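Local coordinates for protein carboxypeptidase Y inhibitor (Saccharomyces cerevisiae, PDB 1WPX) that inhibits the vacuolar serine carboxypeptidase Y specifically and potently, as a member of the phosphatidylethanolamine-binding protein family, at residues S181-K184 / N188-Y191; E56-K61 / M151-P156. All coordinates share one frame; numbering follows the deposited sequence.

Contact 1 of 2, residues S181-K184 / N188-Y191; sequences SKIK and NWGY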
ATOM      1  N   SER B 181       7.610  40.441   3.005  1.00 41.35           N
ATOM      2  CA  SER B 181       8.882  40.828   2.407  1.00 43.20           C
ATOM      3  C   SER B 181       8.912  40.433   0.933  1.00 45.51           C
ATOM      4  O   SER B 181       8.377  39.399   0.541  1.00 46.22           O
ATOM      5  CB  SER B 181      10.033  40.158   3.154  1.00 42.17           C
ATOM      6  OG  SER B 181       9.793  38.769   3.311  1.00 42.89           O
ATOM      7  N   LYS B 182       9.540  41.262   0.114  1.00 48.26           N
ATOM      8  CA  LYS B 182       9.613  40.996  -1.315  1.00 51.80           C
ATOM      9  C   LYS B 182      10.494  39.787  -1.640  1.00 51.58           C
ATOM     10  O   LYS B 182      11.302  39.349  -0.819  1.00 50.51           O
ATOM     11  CB  LYS B 182      10.143  42.241  -2.035  1.00 54.90           C
ATOM     12  CG  LYS B 182       9.973  42.229  -3.544  1.00 58.66           C
ATOM     13  CD  LYS B 182      10.444  43.554  -4.146  1.00 62.74           C
ATOM     14  CE  LYS B 182      10.236  43.593  -5.656  1.00 64.73           C
ATOM     15  NZ  LYS B 182      10.957  42.483  -6.349  1.00 65.58           N
ATOM     16  N   ILE B 183      10.315  39.243  -2.839  1.00 51.84           N
ATOM     17  CA  ILE B 183      11.106  38.107  -3.294  1.00 52.74           C
ATOM     18  C   ILE B 183      11.830  38.522  -4.573  1.00 53.25           C
ATOM     19  O   ILE B 183      11.274  38.425  -5.668  1.00 51.35           O
ATOM     20  CB  ILE B 183      10.215  36.877  -3.585  1.00 53.15           C
ATOM     21  CG1 ILE B 183       9.544  36.402  -2.294  1.00 52.96           C
ATOM     22  CG2 ILE B 183      11.050  35.748  -4.172  1.00 51.84           C
ATOM     23  CD1 ILE B 183       8.508  35.310  -2.506  1.00 53.01           C
ATOM     24  N   LYS B 184      13.064  39.003  -4.409  1.00 54.66           N
ATOM     25  CA  LYS B 184      13.909  39.458  -5.514  1.00 56.61           C
ATOM     26  C   LYS B 184      13.650  38.608  -6.750  1.00 55.93           C
ATOM     27  O   LYS B 184      13.156  39.099  -7.765  1.00 54.15           O
ATOM     28  CB  LYS B 184      15.380  39.360  -5.104  1.00 60.92           C
ATOM     29  CG  LYS B 184      16.390  39.838  -6.148  1.00 66.43           C
ATOM     30  CD  LYS B 184      17.818  39.754  -5.596  1.00 69.80           C
ATOM     31  CE  LYS B 184      18.840  40.425  -6.511  1.00 71.95           C
ATOM     32  NZ  LYS B 184      20.196  40.493  -5.873  1.00 73.11           N
ATOM     33  N   ASN B 188      17.614  31.042  -4.749  1.00 47.88           N
ATOM     34  CA  ASN B 188      17.807  31.410  -3.345  1.00 48.34           C
ATOM     35  C   ASN B 188      16.685  32.311  -2.845  1.00 49.48           C
ATOM     36  O   ASN B 188      16.805  32.934  -1.788  1.00 49.03           O
ATOM     37  CB  ASN B 188      19.146  32.126  -3.136  1.00 48.66           C
ATOM     38  CG  ASN B 188      20.300  31.419  -3.807  1.00 48.99           C
ATOM     39  OD1 ASN B 188      20.577  31.644  -4.985  1.00 49.50           O
ATOM     40  ND2 ASN B 188      20.975  30.549  -3.067  1.00 50.61           N
ATOM     41  N   TRP B 189      15.588  32.369  -3.594  1.00 50.77           N
ATOM     42  CA  TRP B 189      14.464  33.219  -3.222  1.00 52.75           C
ATOM     43  C   TRP B 189      14.967  34.656  -3.154  1.00 54.07           C
ATOM     44  O   TRP B 189      14.452  35.480  -2.393  1.00 55.05           O
ATOM     45  CB  TRP B 189      13.873  32.791  -1.868  1.00 52.38           C
ATOM     46  CG  TRP B 189      12.937  31.617  -1.963  1.00 52.53           C
ATOM     47  CD1 TRP B 189      13.204  30.395  -2.516  1.00 52.26           C
ATOM     48  CD2 TRP B 189      11.570  31.567  -1.528  1.00 52.88           C
ATOM     49  NE1 TRP B 189      12.090  29.592  -2.457  1.00 51.81           N
ATOM     50  CE2 TRP B 189      11.073  30.285  -1.857  1.00 52.31           C
ATOM     51  CE3 TRP B 189      10.716  32.483  -0.895  1.00 52.94           C
ATOM     52  CZ2 TRP B 189       9.761  29.895  -1.576  1.00 51.20           C
ATOM     53  CZ3 TRP B 189       9.408  32.093  -0.614  1.00 51.56           C
ATOM     54  CH2 TRP B 189       8.947  30.809  -0.956  1.00 51.71           C
ATOM     55  N   GLY B 190      15.990  34.936  -3.959  1.00 54.26           N
ATOM     56  CA  GLY B 190      16.566  36.266  -4.009  1.00 54.69           C
ATOM     57  C   GLY B 190      17.304  36.697  -2.758  1.00 55.32           C
ATOM     58  O   GLY B 190      17.462  37.891  -2.519  1.00 55.67           O
ATOM     59  N   TYR B 191      17.763  35.741  -1.960  1.00 55.85           N
ATOM     60  CA  TYR B 191      18.488  36.062  -0.735  1.00 56.89           C
ATOM     61  C   TYR B 191      19.997  36.061  -0.937  1.00 58.18           C
ATOM     62  O   TYR B 191      20.746  36.428  -0.033  1.00 59.11           O
ATOM     63  CB  TYR B 191      18.123  35.071   0.374  1.00 56.63           C
ATOM     64  CG  TYR B 191      16.794  35.354   1.033  1.00 56.16           C
ATOM     65  CD1 TYR B 191      16.682  36.318   2.029  1.00 55.13           C
ATOM     66  CD2 TYR B 191      15.642  34.676   0.642  1.00 57.01           C
ATOM     67  CE1 TYR B 191      15.457  36.602   2.620  1.00 56.38           C
ATOM     68  CE2 TYR B 191      14.410  34.955   1.226  1.00 56.81           C
ATOM     69  CZ  TYR B 191      14.324  35.920   2.213  1.00 56.63           C
ATOM     70  OH  TYR B 191      13.103  36.211   2.780  1.00 56.93           O
TER
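I183 and W189 make the apolar part of this contact. Their side chains lie side by side, pointing the same way. The end methyl of I183 does the touching: CD1 is 3.8 Å from W189 CZ3 and about as near to CE3, so it meets the benzo part of the indole obliquely. The branch methyl, I183 CG2, is turned to the backbone and lies 3.8 Å from W189 O. It gets there because it stands anti to the backbone N of I183, with CG1 beside that N (chi1 -64°). Cutting I183 back to an alanine removes both contacts, which would probably leave a gap beside the benzo part of the indole.

K184 meets backbone alone. K184 CB is 3.5 Å from G190 CA, and K184 CD lies 3.6 Å from G190 O. A CB on G190 would probably come too close to K184 CB, and the positive phi of G190 (68°) suits glycine.

The polar part is indirect. S181 OG and Y191 OH stand 4.2 Å apart; E204 takes a hydrogen bond from S181 and a weak one from Y191. Within N188-Y191, Y191 N bonds back to N188 O at 3.0 Å.

The contact joins two parts of the loop between strand 162-170 and helix 198-203. I183, W189 and Y191 pack on that helix, while W189 also reaches strand 110-120 and bonds through NE1 to T95 of strand 90-96.

Contact 2 of 2, residues E56-K61 / M151-P156; sequences EKARSK and MGPAPP. With SO4 (sulfate ion), chain G.
The loop M151-P156 borders an anion site, occupied here by a sulfate probably taken from the crystallisation liquor. A58 of E56-K61, in the loop between strands 45-47 and 63-69, meets this loop at G152 and P153. A58 CB is 3.4 Å from P153 CD, with P153 CG a little farther off at 3.8 Å. The carbonyl of A58 reaches the same ring atom: A58 O is 3.3 Å from P153 CD. A58 O also makes a CA-H...O contact with G152 CA at 3.3 Å, bent to 126° at the hydrogen. That oxygen is hydrogen-bonded to Y150 OH as well, which satisfies it more firmly than the carbon contacts do.

Beyond the proline one backbone N-H faces the anion: A154 N gives a hydrogen bond to sulfate O2 at 2.8 Å, with an angle of 155° at the hydrogen. P155 CA lies 3.6 Å from sulfate O3. H112 NE2 and Y164 OH are also hydrogen-bonded to the ion, and M151 O binds H112 ND1. This second bond probably helps to set the rotation of the imidazole. Under the loop, P153 packs on F215 and A217 of strand 208-217, and A58 also rests on F215.

An anion held by loop backbone, histidine and tyrosine is consistent with the anion-binding pocket known from other phosphatidylethanolamine-binding proteins.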
ATOM      1  N   GLU B  56       7.047  16.579 -17.557  1.00 50.06           N
ATOM      2  CA  GLU B  56       6.003  17.133 -18.419  1.00 51.10           C
ATOM      3  C   GLU B  56       4.611  17.131 -17.809  1.00 50.30           C
ATOM      4  O   GLU B  56       3.749  17.901 -18.226  1.00 49.86           O
ATOM      5  CB  GLU B  56       5.964  16.403 -19.769  1.00 53.47           C
ATOM      6  CG  GLU B  56       5.774  14.901 -19.670  1.00 57.41           C
ATOM      7  CD  GLU B  56       7.061  14.158 -19.323  1.00 60.69           C
ATOM      8  OE1 GLU B  56       6.987  12.918 -19.164  1.00 61.41           O
ATOM      9  OE2 GLU B  56       8.139  14.799 -19.220  1.00 59.38           O
ATOM     10  N   LYS B  57       4.380  16.266 -16.829  1.00 50.22           N
ATOM     11  CA  LYS B  57       3.076  16.218 -16.187  1.00 50.37           C
ATOM     12  C   LYS B  57       2.912  17.348 -15.174  1.00 50.39           C
ATOM     13  O   LYS B  57       1.796  17.787 -14.906  1.00 50.94           O
ATOM     14  CB  LYS B  57       2.859  14.858 -15.522  1.00 50.82           C
ATOM     15  CG  LYS B  57       2.390  13.784 -16.495  1.00 52.61           C
ATOM     16  CD  LYS B  57       2.232  12.436 -15.811  1.00 56.96           C
ATOM     17  CE  LYS B  57       1.622  11.390 -16.740  1.00 57.58           C
ATOM     18  NZ  LYS B  57       0.193  11.690 -17.053  1.00 58.66           N
ATOM     19  N   ALA B  58       4.028  17.828 -14.630  1.00 49.90           N
ATOM     20  CA  ALA B  58       4.010  18.913 -13.653  1.00 50.16           C
ATOM     21  C   ALA B  58       4.239  20.249 -14.361  1.00 51.61           C
ATOM     22  O   ALA B  58       4.782  21.193 -13.787  1.00 50.88           O
ATOM     23  CB  ALA B  58       5.088  18.682 -12.609  1.00 48.48           C
ATOM     24  N   ARG B  59       3.797  20.316 -15.610  1.00 53.26           N
ATOM     25  CA  ARG B  59       3.960  21.500 -16.444  1.00 55.34           C
ATOM     26  C   ARG B  59       3.078  22.690 -16.045  1.00 53.94           C
ATOM     27  O   ARG B  59       3.539  23.828 -16.035  1.00 54.23           O
ATOM     28  CB  ARG B  59       3.696  21.111 -17.902  1.00 59.24           C
ATOM     29  CG  ARG B  59       4.225  22.085 -18.925  1.00 65.16           C
ATOM     30  CD  ARG B  59       3.848  21.644 -20.331  1.00 70.81           C
ATOM     31  NE  ARG B  59       2.418  21.350 -20.439  1.00 75.51           N
ATOM     32  CZ  ARG B  59       1.726  21.382 -21.574  1.00 77.06           C
ATOM     33  NH1 ARG B  59       2.327  21.702 -22.715  1.00 77.29           N
ATOM     34  NH2 ARG B  59       0.429  21.091 -21.572  1.00 77.80           N
ATOM     35  N   SER B  60       1.814  22.434 -15.719  1.00 52.52           N
ATOM     36  CA  SER B  60       0.898  23.507 -15.327  1.00 50.68           C
ATOM     37  C   SER B  60       0.675  23.526 -13.820  1.00 48.78           C
ATOM     38  O   SER B  60       1.166  22.655 -13.106  1.00 48.31           O
ATOM     39  CB  SER B  60      -0.442  23.344 -16.044  1.00 51.38           C
ATOM     40  OG  SER B  60      -0.260  23.341 -17.451  1.00 53.97           O
ATOM     41  N   LYS B  61      -0.061  24.520 -13.331  1.00 47.35           N
ATOM     42  CA  LYS B  61      -0.312  24.614 -11.900  1.00 46.45           C
ATOM     43  C   LYS B  61      -1.270  23.518 -11.435  1.00 45.08           C
ATOM     44  O   LYS B  61      -2.287  23.255 -12.074  1.00 43.93           O
ATOM     45  CB  LYS B  61      -0.872  25.993 -11.531  1.00 46.68           C
ATOM     46  CG  LYS B  61      -0.899  26.223 -10.025  1.00 48.88           C
ATOM     47  CD  LYS B  61      -1.112  27.679  -9.636  1.00 48.87           C
ATOM     48  CE  LYS B  61      -2.547  28.130  -9.831  1.00 49.68           C
ATOM     49  NZ  LYS B  61      -2.733  29.512  -9.295  1.00 49.26           N
ATOM     50  N   MET B 151       5.830  27.815 -11.918  1.00 46.50           N
ATOM     51  CA  MET B 151       6.809  27.337 -12.880  1.00 46.33           C
ATOM     52  C   MET B 151       7.113  25.881 -12.527  1.00 44.97           C
ATOM     53  O   MET B 151       7.628  25.596 -11.445  1.00 44.21           O
ATOM     54  CB  MET B 151       8.087  28.160 -12.814  1.00 48.92           C
ATOM     55  CG  MET B 151       9.025  27.848 -13.957  1.00 53.20           C
ATOM     56  SD  MET B 151      10.534  28.807 -13.917  1.00 59.07           S
ATOM     57  CE  MET B 151      11.662  27.572 -13.233  1.00 58.46           C
ATOM     58  N   GLY B 152       6.780  24.967 -13.436  1.00 43.04           N
ATOM     59  CA  GLY B 152       7.007  23.553 -13.201  1.00 42.42           C
ATOM     60  C   GLY B 152       8.457  23.126 -13.052  1.00 43.06           C
ATOM     61  O   GLY B 152       9.371  23.917 -13.283  1.00 42.54           O
ATOM     62  N   PRO B 153       8.699  21.860 -12.668  1.00 43.93           N
ATOM     63  CA  PRO B 153      10.061  21.349 -12.494  1.00 44.23           C
ATOM     64  C   PRO B 153      10.851  21.433 -13.791  1.00 45.00           C
ATOM     65  O   PRO B 153      10.310  21.216 -14.887  1.00 45.17           O
ATOM     66  CB  PRO B 153       9.839  19.903 -12.055  1.00 42.96           C
ATOM     67  CG  PRO B 153       8.500  19.941 -11.409  1.00 43.41           C
ATOM     68  CD  PRO B 153       7.713  20.817 -12.345  1.00 43.16           C
ATOM     69  N   ALA B 154      12.132  21.749 -13.659  1.00 44.71           N
ATOM     70  CA  ALA B 154      13.016  21.867 -14.807  1.00 44.46           C
ATOM     71  C   ALA B 154      14.439  21.569 -14.358  1.00 44.23           C
ATOM     72  O   ALA B 154      15.369  22.332 -14.644  1.00 43.43           O
ATOM     73  CB  ALA B 154      12.927  23.267 -15.387  1.00 44.37           C
ATOM     74  N   PRO B 155      14.628  20.446 -13.647  1.00 43.81           N
ATOM     75  CA  PRO B 155      15.953  20.063 -13.160  1.00 45.60           C
ATOM     76  C   PRO B 155      16.951  19.826 -14.293  1.00 47.40           C
ATOM     77  O   PRO B 155      16.594  19.319 -15.362  1.00 46.40           O
ATOM     78  CB  PRO B 155      15.665  18.800 -12.357  1.00 44.44           C
ATOM     79  CG  PRO B 155      14.539  18.184 -13.120  1.00 43.20           C
ATOM     80  CD  PRO B 155      13.652  19.370 -13.403  1.00 43.10           C
ATOM     81  N   PRO B 156      18.219  20.205 -14.072  1.00 49.31           N
ATOM     82  CA  PRO B 156      19.287  20.040 -15.063  1.00 49.94           C
ATOM     83  C   PRO B 156      19.552  18.565 -15.360  1.00 50.37           C
ATOM     84  O   PRO B 156      19.734  17.756 -14.449  1.00 50.10           O
ATOM     85  CB  PRO B 156      20.489  20.704 -14.391  1.00 50.23           C
ATOM     86  CG  PRO B 156      19.862  21.714 -13.478  1.00 50.47           C
ATOM     87  CD  PRO B 156      18.709  20.945 -12.897  1.00 49.89           C
TER
HETATM   88  S   SO4 G 902      14.353  23.623 -10.671  1.00 73.88           S
HETATM   89  O1  SO4 G 902      14.552  24.963 -11.251  1.00 75.28           O
HETATM   90  O2  SO4 G 902      13.221  22.964 -11.350  1.00 73.76           O
HETATM   91  O3  SO4 G 902      15.580  22.824 -10.852  1.00 75.27           O
HETATM   92  O4  SO4 G 902      14.066  23.753  -9.232  1.00 73.68           O

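Both contacts are partly buried and join loops of the phosphatidylethanolamine-binding protein fold, with centres about 21 Å apart. They do not touch; their nearest atoms are about 11 Å from each other. Contact 1 is local: its segments are separated by three residues of a single loop, and it packs largely on helix 198-203. Contact 2 ties loops with 89 residues between them and rests on strands 162-170 and 208-217. Their chemistry differs accordingly. Contact 1 combines an aliphatic-aromatic pair with an exposed lysine stem, whereas contact 2 is a small alanine-glycine-proline junction beside an anion. Strand 110-120 is common ground: W189 packs on it, and H112 within it binds the sulfate.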